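Local coordinates for peptidoglycan-recognition protein SD (Drosophila melanogaster, PDB 2RKQ), which binds bacterial peptidoglycan and plays a key role in innate immunity by activating the Toll pathway against Gram-positive bacteria, at residues 2-7 with 75-80; 27-32 with 134-139; 33-38 with 103-108; 60-65 with 79-84; 66-71 with 87-92. All coordinates share one frame; numbering follows the deposited sequence. Where two conformers were deposited one is given.

In the fold
All five contacts belong to one mixed beta sheet and the loops that leave it. Contacts 1 and 2 pair its outermost strands, 4-5 and 136-140, with their inner neighbours, and their centres lie 19 Å apart. Contact 5, about 6 Å from the centre of the chain, lies between them: its strand 69-71 is bonded to strand 77-79 of contact 1, while Phe89 packs on Val30 of contact 2. Contact 4, centred 7 Å from contact 5, shares Glu79 and Gly80 with contact 1 and is joined to it by the Arg7-Asp64 salt bridge. Contact 3 gathers the loops after strands 26-33 and 97-102, and Ile103 N approaches Ile71 O of contact 5 at 2.8 Å.

Contact 1. Residues 2-7 with 75-80; sequences VPIVTR and GKVYEG
Val5 and Tyr78 form a parallel bridge with CA atoms 4.6 Å apart, in which Val5 N donates to Val77 O at 2.7 Å and Glu79 N donates to Val5 O at 2.8 Å. One step earlier the chains stand farther apart, and a water spans them by donating to Pro3 O and accepting from Val77 N. Val5 lies alongside Tyr78, both side chains pointing the same way. Its CB and CG1 each approach Tyr78 CD2 to 3.5 Å, while CG2 stands over the ring face, displaced toward the rim, in a CH-pi contact. On the face carrying Ile4 and Val77, Ile4 CD1 presses on Val77 CG1 at 3.6 Å; compact branched side chains suit this strand packing. Glu79 is extended, with CG anti to the backbone N (chi1 -180°), and its OE1 takes the backbone N-H of Arg7 at 3.0 Å, from the anti side of the carboxylate. An alanine at Glu79 would probably leave Arg7 N without this acceptor and the chain at Thr6 and Arg7 less firmly held. In Arg7 a bend at chi3 (71°) turns NE aside; NH1 makes a weak bond to Gly80 O, while NH2 has a stronger mate in Asp64. Helix 113-128 packs against Val77 and helix 42-58 against Tyr78, each helix covering one face. This is a short parallel edge strand closing one side of the mixed, helix-covered sheet of the peptidoglycan-recognition protein (amidase 2 family) fold.

Contact 2. Residues 27-32 with 134-139; sequences PRAVIA and EGYKLL
Ala29, Ile31 and Leu138 make the tight part of this pairing of parallel strands, whose axes approach to 4.7 Å at an angle of 14°. Leu138 sends CG out anti to its backbone N (chi1 178°), and its CD1 reaches Ile31 CG1 at 3.7 Å and Ala29 CB at 4.1 Å. The methyl of Ala29 also lies near Tyr136 CD1, more loosely, and Leu123 of helix 113-128 covers both residues. On the other face Leu139 packs beside Arg28 and Val30: its CD1 lies 3.9 Å from Arg28 CD, so the aliphatic part of the arginine rests on the leucine while NE goes on to bond Ser97 OG. The solvent side lies at the start of the strands. Lys137 shares a face with Arg28, but its chain bends at chi2 and its end leads away from the other strand; the residue is exposed, as suits its charge, and so is Pro27. Here Pro27 O accepts Lys137 N at 3.0 Å and also a water, which donates a second bond to Gly135 O, in the inverse gamma turn centred on that glycine. Farther in, Ala29 N bonds Lys137 O, Leu139 N bonds Ala29 O and Ile31 N bonds Leu139 O. Main-chain bonds thus hold the strands together, while the meeting of Leu138 with Ala29 and Ile31, and of Leu139 with Arg28 and Val30, probably gives the pairing its specificity.

Contact 3. Residues 33-38 with 103-108; sequences HTAGGA and IGNFEE
Gly104 passes so close to the loop 33-38 that its CA lies 4.1 Å from Ala38 CA and within CA-H...O range of the carbonyl oxygens of both Gly36 and Gly37. Glycine suits the place, because a CB would strike Phe106 CZ and press on the preceding carbonyl oxygen. Thr34 holds the glycine from one side, with OG1 set between its own backbone N and carbonyl carbon (chi1 60°), where it accepts Gly104 N at 2.9 Å in an almost straight bond. Ala35 N then donates to Gly104 O at 2.8 Å from well above the carbonyl plane. These loops leave the same end of two neighbouring parallel strands, 26-33 and 97-102, and lead into helices 42-58 and 113-128, as chain connections do in an alpha/beta fold. Asn105 uses both ends of its amide: ND2 donates to Ala35 O at 3.0 Å, nearly in the amide plane, while OD1 accepts Glu107 N in an Asx turn. An alanine at Asn105 would probably leave Ala35 O without this donor and Glu107 N without its acceptor, the Asx turn lost and the Ala35 carbonyl less firmly held. His33 lies alongside Asn105, its ring covered on one face by Ala35 CA, 3.8 Å above the centre. Its NE2 is buried here with no partner in the model, 3.7 Å from Asn105 OD1. Phe106 N sits at the imidazole edge, and His33 CB meets the edge of the Phe106 ring, 3.7 Å from CD1.

Contact 4. Residues 60-65 with 79-84; sequences QKFSDI and EGRSPS
Arg81 and Asp64 run antiparallel alongside one another, their guanidinium and carboxylate planes only 12° apart, yet they do not form a salt bridge. Asp64 OD1 sits away from the plane in which the N-H groups point, 4.5 Å from Arg81 NE, and rests instead beside the aliphatic chain, 3.5 Å from Arg81 CG. The arginine aims its N-H groups at the backbone. Its chain is extended from CG to NE, with CD anti to CA (chi2 177°), and NE donates to Ile65 O at 2.8 Å while NH2 donates to Asp64 O at 3.1 Å. Both oxygens lie close to the guanidinium plane, at its edge, so two successive carbonyls fix the rotation of the group; NH2 stands above the carbonyl plane of Asp64. Phe62 CB touches the same edge, 4.0 Å from NH2. NH1 has a partner of its own in Arg86 O, so the buried cation is gripped through all three nitrogens. Asp64, freed from direct pairing here, gives OD2 to Arg7 and Gln53, and its charge is likely to steady the arginine nearby. Gly80 lets Ile65 CG2 come within 3.9 Å of its CA, where a side chain would crowd that methyl. Through main-chain carbonyls, Arg81 thus bridges the loop between helix 42-58 and strand 69-71 to the loop after strand 77-79 in this amidase 2-type domain.

Contact 5. Residues 66-71 with 87-92; sequences GYHYLI and GAFAGP
Gly66 and Ala88 supply the hydrogen bond of this contact: Ala88 N donates to Gly66 O at 2.9 Å, a near-linear bond that uses a lone pair of the oxygen. The same oxygen lies at the edge of the Phe89 ring, 3.4 Å from CD2. The aromatic contact is between Tyr67 and Phe89. Their planes are tilted by only 13°, but the rings are offset enough that little of one lies over the other, the centroids being 5.5 Å apart; the close touch is Tyr67 CE2 against Phe89 CB, at 3.4 Å. Phe89 CG is set between its backbone N and carbonyl carbon (chi1 54°). Beyond the pair, Tyr67 packs on Ala32 and Phe89 on Val30, both of strand 26-33. Steric demands explain the two glycines. A CB on Gly66 would clash with Ala88 O, and one on Gly87 would strike the Phe89 ring and crowd Gly66 O. His68 adds looser packing: its NE2 lies 3.7 Å from Gly87 N and 4.3 Å from Phe89 CE2, at the edge of that ring, while ND1 makes weak bonds to Arg81 O and Ser82 O. Between these two segments, close-fitting shapes and the single bond from Ala88 probably do most to seat residues 87-89 against the loop leading into strand 69-71; Asn94, bonded to Phe89 N and Ala90 N, and His141, bonded to Phe89 O, give the chain further polar anchors.

Contact 1. Residues 2-7 with 75-80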
# COMPACT_ATOMS: atom_id res chain seq x y z
N VAL A 2 10.94 -9.71 -4.76
CA VAL A 2 10.61 -8.60 -5.64
C VAL A 2 11.49 -7.39 -5.27
O VAL A 2 11.68 -7.08 -4.09
CB VAL A 2 9.08 -8.29 -5.63
CG1 VAL A 2 8.60 -7.92 -4.22
CG2 VAL A 2 8.71 -7.22 -6.64
N PRO A 3 12.08 -6.72 -6.28
CA PRO A 3 12.87 -5.57 -5.93
C PRO A 3 11.98 -4.47 -5.36
O PRO A 3 10.78 -4.41 -5.65
CB PRO A 3 13.54 -5.13 -7.24
CG PRO A 3 13.20 -6.15 -8.26
CD PRO A 3 12.05 -6.97 -7.74
N ILE A 4 12.59 -3.64 -4.52
CA ILE A 4 11.88 -2.53 -3.90
C ILE A 4 12.60 -1.26 -4.34
O ILE A 4 13.82 -1.16 -4.24
CB ILE A 4 11.91 -2.63 -2.35
CG1 ILE A 4 11.28 -3.94 -1.85
CG2 ILE A 4 11.22 -1.39 -1.70
CD1 ILE A 4 9.83 -4.14 -2.27
N VAL A 5 11.84 -0.30 -4.86
CA VAL A 5 12.38 1.03 -5.09
C VAL A 5 12.38 1.74 -3.74
O VAL A 5 11.33 2.16 -3.24
CB VAL A 5 11.54 1.82 -6.09
CG1 VAL A 5 12.15 3.22 -6.32
CG2 VAL A 5 11.41 1.06 -7.42
N THR A 6 13.55 1.85 -3.15
CA THR A 6 13.67 2.41 -1.82
C THR A 6 13.34 3.89 -1.83
O THR A 6 13.32 4.53 -2.88
CB THR A 6 15.06 2.24 -1.25
OG1 THR A 6 15.99 2.94 -2.07
CG2 THR A 6 15.43 0.75 -1.16
N ARG A 7 13.08 4.41 -0.64
CA ARG A 7 12.75 5.82 -0.50
C ARG A 7 13.78 6.69 -1.21
O ARG A 7 13.42 7.63 -1.91
CB ARG A 7 12.66 6.19 0.98
CG ARG A 7 11.53 5.50 1.74
CD ARG A 7 11.52 5.95 3.19
NE ARG A 7 11.07 7.34 3.31
CZ ARG A 7 9.81 7.69 3.61
NH1 ARG A 7 8.86 6.77 3.78
NH2 ARG A 7 9.49 8.97 3.73
N GLY A 75 4.67 -1.87 -12.69
CA GLY A 75 4.95 -3.11 -11.98
C GLY A 75 5.97 -3.01 -10.86
O GLY A 75 6.33 -4.02 -10.27
N LYS A 76 6.43 -1.79 -10.57
CA LYS A 76 7.45 -1.60 -9.54
C LYS A 76 6.82 -1.34 -8.19
O LYS A 76 5.76 -0.72 -8.09
CB LYS A 76 8.39 -0.46 -9.91
CG LYS A 76 9.35 -0.86 -11.02
CD LYS A 76 10.46 0.15 -11.22
CE LYS A 76 11.51 -0.38 -12.19
NZ LYS A 76 12.65 0.54 -12.31
N VAL A 77 7.51 -1.81 -7.15
CA VAL A 77 7.05 -1.65 -5.78
C VAL A 77 7.93 -0.58 -5.15
O VAL A 77 9.15 -0.68 -5.18
CB VAL A 77 7.22 -2.93 -4.96
CG1 VAL A 77 6.82 -2.67 -3.51
CG2 VAL A 77 6.40 -4.07 -5.58
N TYR A 78 7.28 0.48 -4.64
CA TYR A 78 7.96 1.61 -4.02
C TYR A 78 7.80 1.55 -2.51
O TYR A 78 6.70 1.32 -1.98
CB TYR A 78 7.40 2.93 -4.55
CG TYR A 78 7.61 3.09 -6.02
CD1 TYR A 78 6.76 2.47 -6.93
CD2 TYR A 78 8.68 3.84 -6.50
CE1 TYR A 78 6.97 2.58 -8.30
CE2 TYR A 78 8.91 3.96 -7.88
CZ TYR A 78 8.05 3.32 -8.77
OH TYR A 78 8.27 3.41 -10.13
N GLU A 79 8.89 1.78 -1.82
CA GLU A 79 8.90 1.79 -0.37
C GLU A 79 8.29 3.06 0.21
O GLU A 79 8.65 4.17 -0.20
CB GLU A 79 10.34 1.70 0.11
CG GLU A 79 10.46 1.70 1.61
CD GLU A 79 11.91 1.66 2.07
OE1 GLU A 79 12.80 2.17 1.34
OE2 GLU A 79 12.12 1.14 3.18
N GLY A 80 7.38 2.88 1.16
CA GLY A 80 6.78 3.98 1.92
C GLY A 80 7.28 3.95 3.35
O GLY A 80 8.50 3.88 3.61
O HOH W 1 9.55 -3.70 -7.80

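Contact 2. Residues 27-32 with 134-139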
# COMPACT_ATOMS: atom_id res chain seq x y z
N PRO A 27 -0.15 -8.56 11.77
CA PRO A 27 -1.20 -9.54 11.51
C PRO A 27 -2.04 -9.36 10.25
O PRO A 27 -2.70 -10.31 9.84
CB PRO A 27 -2.08 -9.49 12.75
CG PRO A 27 -1.51 -8.47 13.64
CD PRO A 27 -0.39 -7.77 12.99
N ARG A 28 -2.01 -8.16 9.65
CA ARG A 28 -2.92 -7.86 8.53
C ARG A 28 -2.21 -7.14 7.41
O ARG A 28 -1.27 -6.39 7.66
CB ARG A 28 -4.08 -6.97 8.99
CG ARG A 28 -4.68 -7.36 10.31
CD ARG A 28 -6.02 -6.71 10.51
NE ARG A 28 -5.97 -5.25 10.62
CZ ARG A 28 -6.86 -4.56 11.35
NH1 ARG A 28 -7.81 -5.19 12.01
NH2 ARG A 28 -6.78 -3.24 11.42
N ALA A 29 -2.68 -7.37 6.19
CA ALA A 29 -2.28 -6.57 5.02
C ALA A 29 -3.54 -5.96 4.44
O ALA A 29 -4.56 -6.63 4.33
CB ALA A 29 -1.59 -7.44 3.99
N VAL A 30 -3.46 -4.67 4.09
CA VAL A 30 -4.61 -3.94 3.60
C VAL A 30 -4.28 -3.41 2.22
O VAL A 30 -3.27 -2.75 2.04
CB VAL A 30 -4.98 -2.76 4.55
CG1 VAL A 30 -6.11 -1.92 3.95
CG2 VAL A 30 -5.45 -3.32 5.89
N ILE A 31 -5.13 -3.72 1.24
CA ILE A 31 -4.92 -3.29 -0.13
C ILE A 31 -5.78 -2.07 -0.44
O ILE A 31 -7.02 -2.10 -0.31
CB ILE A 31 -5.25 -4.41 -1.13
CG1 ILE A 31 -4.50 -5.71 -0.77
CG2 ILE A 31 -4.92 -3.97 -2.57
CD1 ILE A 31 -2.97 -5.56 -0.72
N ALA A 32 -5.11 -1.02 -0.89
CA ALA A 32 -5.73 0.24 -1.27
C ALA A 32 -5.42 0.60 -2.71
O ALA A 32 -4.57 -0.02 -3.35
CB ALA A 32 -5.25 1.36 -0.34
N GLU A 134 2.65 -15.11 8.76
CA GLU A 134 2.29 -16.06 7.74
C GLU A 134 0.77 -16.22 7.64
O GLU A 134 0.21 -16.21 6.54
CB GLU A 134 2.96 -17.41 7.99
CG GLU A 134 2.73 -18.39 6.83
CD GLU A 134 3.18 -19.80 7.15
OE1 GLU A 134 3.00 -20.24 8.29
OE2 GLU A 134 3.68 -20.45 6.20
N GLY A 135 0.10 -16.34 8.79
CA GLY A 135 -1.35 -16.49 8.82
C GLY A 135 -2.02 -15.13 8.81
O GLY A 135 -2.80 -14.82 9.70
N TYR A 136 -1.67 -14.30 7.83
CA TYR A 136 -2.18 -12.92 7.82
C TYR A 136 -3.62 -12.85 7.37
O TYR A 136 -4.15 -13.77 6.75
CB TYR A 136 -1.30 -11.99 6.97
CG TYR A 136 -1.15 -12.33 5.50
CD1 TYR A 136 -2.00 -11.75 4.54
CD2 TYR A 136 -0.13 -13.16 5.06
CE1 TYR A 136 -1.86 -12.02 3.20
CE2 TYR A 136 0.04 -13.43 3.68
CZ TYR A 136 -0.84 -12.86 2.77
OH TYR A 136 -0.70 -13.12 1.42
N LYS A 137 -4.28 -11.75 7.75
CA LYS A 137 -5.57 -11.42 7.18
C LYS A 137 -5.33 -10.43 6.08
O LYS A 137 -4.70 -9.40 6.30
CB LYS A 137 -6.47 -10.77 8.23
CG LYS A 137 -6.69 -11.62 9.47
CD LYS A 137 -7.30 -12.97 9.12
CE LYS A 137 -7.61 -13.71 10.43
NZ LYS A 137 -7.90 -15.16 10.21
N LEU A 138 -5.82 -10.76 4.88
CA LEU A 138 -5.75 -9.83 3.77
C LEU A 138 -7.08 -9.11 3.67
O LEU A 138 -8.14 -9.76 3.59
CB LEU A 138 -5.45 -10.56 2.47
CG LEU A 138 -5.40 -9.70 1.21
CD1 LEU A 138 -4.12 -8.89 1.17
CD2 LEU A 138 -5.51 -10.61 0.01
N LEU A 139 -7.04 -7.78 3.64
CA LEU A 139 -8.27 -6.99 3.63
C LEU A 139 -8.22 -5.92 2.56
O LEU A 139 -7.16 -5.41 2.26
CB LEU A 139 -8.44 -6.27 4.96
CG LEU A 139 -8.54 -7.22 6.15
CD1 LEU A 139 -8.38 -6.43 7.45
CD2 LEU A 139 -9.87 -7.94 6.15
O HOH W 2 -3.44 -12.53 11.32

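Contact 3. Residues 33-38 with 103-108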
# COMPACT_ATOMS: atom_id res chain seq x y z
N HIS A 33 -6.16 1.57 -3.24
CA HIS A 33 -5.68 2.31 -4.41
C HIS A 33 -5.51 3.76 -4.03
O HIS A 33 -6.04 4.22 -3.01
CB HIS A 33 -6.56 2.10 -5.67
CG HIS A 33 -7.90 2.78 -5.68
ND1 HIS A 33 -8.48 3.42 -4.60
CD2 HIS A 33 -8.80 2.86 -6.69
CE1 HIS A 33 -9.67 3.89 -4.96
NE2 HIS A 33 -9.88 3.56 -6.21
N THR A 34 -4.72 4.47 -4.82
CA THR A 34 -4.49 5.89 -4.52
C THR A 34 -5.63 6.75 -5.02
O THR A 34 -5.80 7.89 -4.57
CB THR A 34 -3.18 6.39 -5.12
OG1 THR A 34 -3.21 6.23 -6.54
CG2 THR A 34 -2.03 5.62 -4.55
N ALA A 35 -6.39 6.19 -5.97
CA ALA A 35 -7.61 6.77 -6.55
C ALA A 35 -7.34 7.86 -7.58
O ALA A 35 -8.27 8.40 -8.18
CB ALA A 35 -8.58 7.27 -5.46
N GLY A 36 -6.06 8.16 -7.80
CA GLY A 36 -5.69 9.22 -8.74
C GLY A 36 -5.30 8.65 -10.09
O GLY A 36 -5.77 7.58 -10.50
N GLY A 37 -4.44 9.38 -10.79
CA GLY A 37 -3.97 8.96 -12.09
C GLY A 37 -3.09 7.73 -12.02
O GLY A 37 -2.45 7.45 -11.01
N ALA A 38 -3.11 6.97 -13.10
CA ALA A 38 -2.27 5.81 -13.25
C ALA A 38 -0.90 6.27 -13.69
O ALA A 38 -0.73 7.39 -14.17
CB ALA A 38 -2.86 4.87 -14.28
N ILE A 103 -1.02 2.32 -7.26
CA ILE A 103 -1.11 3.67 -7.80
C ILE A 103 -2.08 3.64 -8.98
O ILE A 103 -1.89 2.87 -9.93
CB ILE A 103 0.25 4.20 -8.26
CG1 ILE A 103 1.23 4.23 -7.07
CG2 ILE A 103 0.06 5.60 -8.92
CD1 ILE A 103 2.68 4.50 -7.45
N GLY A 104 -3.11 4.48 -8.88
CA GLY A 104 -4.16 4.55 -9.89
C GLY A 104 -5.55 4.42 -9.31
O GLY A 104 -5.72 4.42 -8.09
N ASN A 105 -6.54 4.31 -10.19
CA ASN A 105 -7.92 4.18 -9.78
C ASN A 105 -8.49 2.92 -10.40
O ASN A 105 -8.59 2.81 -11.63
CB ASN A 105 -8.75 5.40 -10.17
CG ASN A 105 -10.13 5.37 -9.54
OD1 ASN A 105 -10.87 4.39 -9.69
ND2 ASN A 105 -10.46 6.41 -8.80
N PHE A 106 -8.85 1.98 -9.55
CA PHE A 106 -9.23 0.65 -10.02
C PHE A 106 -10.67 0.32 -9.70
O PHE A 106 -11.02 -0.84 -9.45
CB PHE A 106 -8.19 -0.36 -9.51
CG PHE A 106 -6.82 0.02 -9.92
CD1 PHE A 106 -5.92 0.57 -9.02
CD2 PHE A 106 -6.48 -0.03 -11.26
CE1 PHE A 106 -4.67 0.99 -9.45
CE2 PHE A 106 -5.25 0.38 -11.70
CZ PHE A 106 -4.33 0.90 -10.80
N GLU A 107 -11.50 1.35 -9.75
CA GLU A 107 -12.94 1.17 -9.60
C GLU A 107 -13.46 0.38 -10.78
O GLU A 107 -14.28 -0.53 -10.61
CB GLU A 107 -13.65 2.52 -9.55
CG GLU A 107 -13.66 3.16 -8.18
CD GLU A 107 -14.78 2.64 -7.28
OE1 GLU A 107 -15.63 3.47 -6.88
OE2 GLU A 107 -14.85 1.42 -7.00
N GLU A 108 -12.99 0.70 -11.98
CA GLU A 108 -13.63 0.13 -13.17
C GLU A 108 -12.79 -0.78 -14.00
O GLU A 108 -13.33 -1.55 -14.80
CB GLU A 108 -14.23 1.24 -14.00
CG GLU A 108 -15.46 1.74 -13.31
CD GLU A 108 -15.96 3.00 -13.87
OE1 GLU A 108 -15.85 3.15 -15.10
OE2 GLU A 108 -16.46 3.84 -13.09
O HOH W 3 -6.46 6.07 -12.91

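Contact 4. Residues 60-65 with 79-84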
# COMPACT_ATOMS: atom_id res chain seq x y z
N GLN A 60 -3.11 16.67 3.57
CA GLN A 60 -3.73 15.80 4.58
C GLN A 60 -3.01 15.92 5.92
O GLN A 60 -3.56 15.49 6.96
CB GLN A 60 -3.81 14.34 4.10
CG GLN A 60 -4.78 14.08 2.92
CD GLN A 60 -4.85 12.62 2.51
OE1 GLN A 60 -5.73 11.87 2.95
NE2 GLN A 60 -3.92 12.21 1.66
N LYS A 61 -1.81 16.50 5.91
CA LYS A 61 -1.02 16.76 7.12
C LYS A 61 -0.55 15.46 7.81
O LYS A 61 -0.28 15.44 9.02
CB LYS A 61 -1.78 17.71 8.08
CG LYS A 61 -2.55 18.86 7.41
CD LYS A 61 -1.63 19.92 6.84
CE LYS A 61 -2.42 21.16 6.41
NZ LYS A 61 -2.47 22.21 7.49
N PHE A 62 -0.43 14.39 7.03
CA PHE A 62 0.21 13.15 7.51
C PHE A 62 1.69 13.40 7.75
O PHE A 62 2.28 14.31 7.14
CB PHE A 62 0.08 12.02 6.49
CG PHE A 62 -1.31 11.53 6.25
CD1 PHE A 62 -1.54 10.64 5.20
CD2 PHE A 62 -2.38 11.89 7.07
CE1 PHE A 62 -2.82 10.15 4.97
CE2 PHE A 62 -3.68 11.40 6.84
CZ PHE A 62 -3.89 10.53 5.77
N SER A 63 2.29 12.61 8.64
CA SER A 63 3.72 12.67 8.87
C SER A 63 4.56 12.19 7.70
O SER A 63 5.74 12.51 7.63
CB SER A 63 4.09 11.86 10.10
OG SER A 63 3.40 12.37 11.23
N ASP A 64 3.95 11.40 6.81
CA ASP A 64 4.68 10.78 5.70
C ASP A 64 3.63 10.27 4.76
O ASP A 64 2.44 10.28 5.09
CB ASP A 64 5.53 9.62 6.25
CG ASP A 64 6.53 9.05 5.25
OD1 ASP A 64 7.03 7.96 5.56
OD2 ASP A 64 6.81 9.68 4.20
N ILE A 65 4.05 9.82 3.58
CA ILE A 65 3.16 9.04 2.73
C ILE A 65 2.52 7.95 3.59
O ILE A 65 3.15 7.40 4.47
CB ILE A 65 3.94 8.47 1.52
CG1 ILE A 65 2.99 8.04 0.41
CG2 ILE A 65 5.01 7.42 1.97
CD1 ILE A 65 3.74 7.85 -0.91
N GLU A 79 8.89 1.78 -1.82
CA GLU A 79 8.90 1.79 -0.37
C GLU A 79 8.29 3.06 0.21
O GLU A 79 8.65 4.17 -0.20
CB GLU A 79 10.34 1.70 0.11
CG GLU A 79 10.46 1.70 1.61
CD GLU A 79 11.91 1.66 2.07
OE1 GLU A 79 12.80 2.17 1.34
OE2 GLU A 79 12.12 1.14 3.18
N GLY A 80 7.38 2.88 1.16
CA GLY A 80 6.78 3.98 1.92
C GLY A 80 7.28 3.95 3.35
O GLY A 80 8.50 3.88 3.61
N ARG A 81 6.35 4.01 4.31
CA ARG A 81 6.74 3.86 5.72
C ARG A 81 7.33 2.50 6.01
O ARG A 81 7.02 1.52 5.33
CB ARG A 81 5.52 4.02 6.64
CG ARG A 81 4.89 5.37 6.55
CD ARG A 81 3.64 5.46 7.43
NE ARG A 81 3.03 6.76 7.16
CZ ARG A 81 2.34 7.49 8.04
NH1 ARG A 81 2.10 7.06 9.28
NH2 ARG A 81 1.88 8.68 7.65
N SER A 82 8.17 2.42 7.05
CA SER A 82 8.66 1.15 7.53
C SER A 82 7.50 0.31 8.08
O SER A 82 6.58 0.87 8.67
CB SER A 82 9.64 1.37 8.68
OG SER A 82 10.02 0.13 9.22
N PRO A 83 7.54 -1.02 7.89
CA PRO A 83 6.51 -1.84 8.51
C PRO A 83 6.39 -1.70 10.02
O PRO A 83 5.34 -2.04 10.57
CB PRO A 83 6.94 -3.27 8.14
CG PRO A 83 7.70 -3.09 6.88
CD PRO A 83 8.47 -1.84 7.08
N SER A 84 7.44 -1.22 10.70
CA SER A 84 7.33 -0.98 12.15
C SER A 84 6.84 0.42 12.49
O SER A 84 6.90 0.85 13.64
CB SER A 84 8.66 -1.23 12.90
OG SER A 84 9.47 -2.20 12.30

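Contact 5. Residues 66-71 with 87-92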
# COMPACT_ATOMS: atom_id res chain seq x y z
N GLY A 66 1.24 7.66 3.35
CA GLY A 66 0.45 6.91 4.32
C GLY A 66 0.61 5.41 4.32
O GLY A 66 0.16 4.72 5.23
N TYR A 67 1.25 4.89 3.27
CA TYR A 67 1.34 3.45 3.03
C TYR A 67 2.75 2.93 3.23
O TYR A 67 3.73 3.70 3.19
CB TYR A 67 0.87 3.15 1.59
CG TYR A 67 -0.57 3.52 1.40
CD1 TYR A 67 -0.93 4.67 0.73
CD2 TYR A 67 -1.57 2.73 1.93
CE1 TYR A 67 -2.25 5.01 0.60
CE2 TYR A 67 -2.89 3.07 1.82
CZ TYR A 67 -3.23 4.20 1.14
OH TYR A 67 -4.57 4.50 1.03
N HIS A 68 2.85 1.62 3.44
CA HIS A 68 4.14 0.95 3.55
C HIS A 68 4.76 0.64 2.21
O HIS A 68 5.99 0.66 2.08
CB HIS A 68 4.00 -0.32 4.38
CG HIS A 68 3.40 -0.04 5.72
ND1 HIS A 68 4.13 0.47 6.78
CD2 HIS A 68 2.12 -0.10 6.13
CE1 HIS A 68 3.31 0.68 7.80
NE2 HIS A 68 2.09 0.34 7.43
N TYR A 69 3.91 0.32 1.23
CA TYR A 69 4.37 0.04 -0.12
C TYR A 69 3.35 0.55 -1.09
O TYR A 69 2.14 0.53 -0.80
CB TYR A 69 4.50 -1.46 -0.34
CG TYR A 69 5.57 -2.13 0.47
CD1 TYR A 69 5.24 -2.92 1.58
CD2 TYR A 69 6.91 -2.00 0.11
CE1 TYR A 69 6.24 -3.55 2.34
CE2 TYR A 69 7.91 -2.64 0.85
CZ TYR A 69 7.56 -3.43 1.95
OH TYR A 69 8.53 -4.06 2.69
N LEU A 70 3.82 1.00 -2.25
CA LEU A 70 2.93 1.40 -3.35
C LEU A 70 3.38 0.70 -4.61
O LEU A 70 4.57 0.43 -4.77
CB LEU A 70 2.95 2.92 -3.55
CG LEU A 70 2.30 3.63 -2.36
CD1 LEU A 70 3.38 4.08 -1.35
CD2 LEU A 70 1.43 4.78 -2.81
N ILE A 71 2.44 0.43 -5.49
CA ILE A 71 2.74 -0.36 -6.67
C ILE A 71 2.33 0.40 -7.93
O ILE A 71 1.17 0.75 -8.11
CB ILE A 71 2.03 -1.73 -6.64
CG1 ILE A 71 2.35 -2.45 -5.31
CG2 ILE A 71 2.49 -2.57 -7.83
CD1 ILE A 71 1.66 -3.77 -5.16
N GLY A 87 0.81 2.95 9.76
CA GLY A 87 0.39 3.65 8.55
C GLY A 87 -0.64 4.71 8.85
O GLY A 87 -1.04 4.91 10.00
N ALA A 88 -1.04 5.43 7.80
CA ALA A 88 -2.08 6.44 7.90
C ALA A 88 -3.00 6.24 6.72
O ALA A 88 -2.88 6.90 5.68
CB ALA A 88 -1.49 7.85 7.90
N PHE A 89 -3.90 5.28 6.86
CA PHE A 89 -4.89 4.98 5.82
C PHE A 89 -6.23 4.52 6.39
O PHE A 89 -7.19 4.45 5.65
CB PHE A 89 -4.34 3.96 4.80
CG PHE A 89 -3.82 2.70 5.42
CD1 PHE A 89 -4.68 1.66 5.75
CD2 PHE A 89 -2.46 2.56 5.69
CE1 PHE A 89 -4.19 0.49 6.35
CE2 PHE A 89 -1.97 1.40 6.30
CZ PHE A 89 -2.82 0.37 6.62
N ALA A 90 -6.31 4.26 7.70
CA ALA A 90 -7.52 3.66 8.25
C ALA A 90 -7.91 4.12 9.65
O ALA A 90 -8.69 3.45 10.33
CB ALA A 90 -7.39 2.13 8.23
N GLY A 91 -7.35 5.25 10.09
CA GLY A 91 -7.70 5.79 11.42
C GLY A 91 -7.55 4.75 12.52
O GLY A 91 -6.49 4.17 12.70
N PRO A 92 -8.63 4.48 13.28
CA PRO A 92 -8.53 3.51 14.37
C PRO A 92 -8.10 2.12 13.94
O PRO A 92 -7.63 1.31 14.77
CB PRO A 92 -9.97 3.46 14.92
CG PRO A 92 -10.82 3.95 13.84
CD PRO A 92 -9.99 5.03 13.15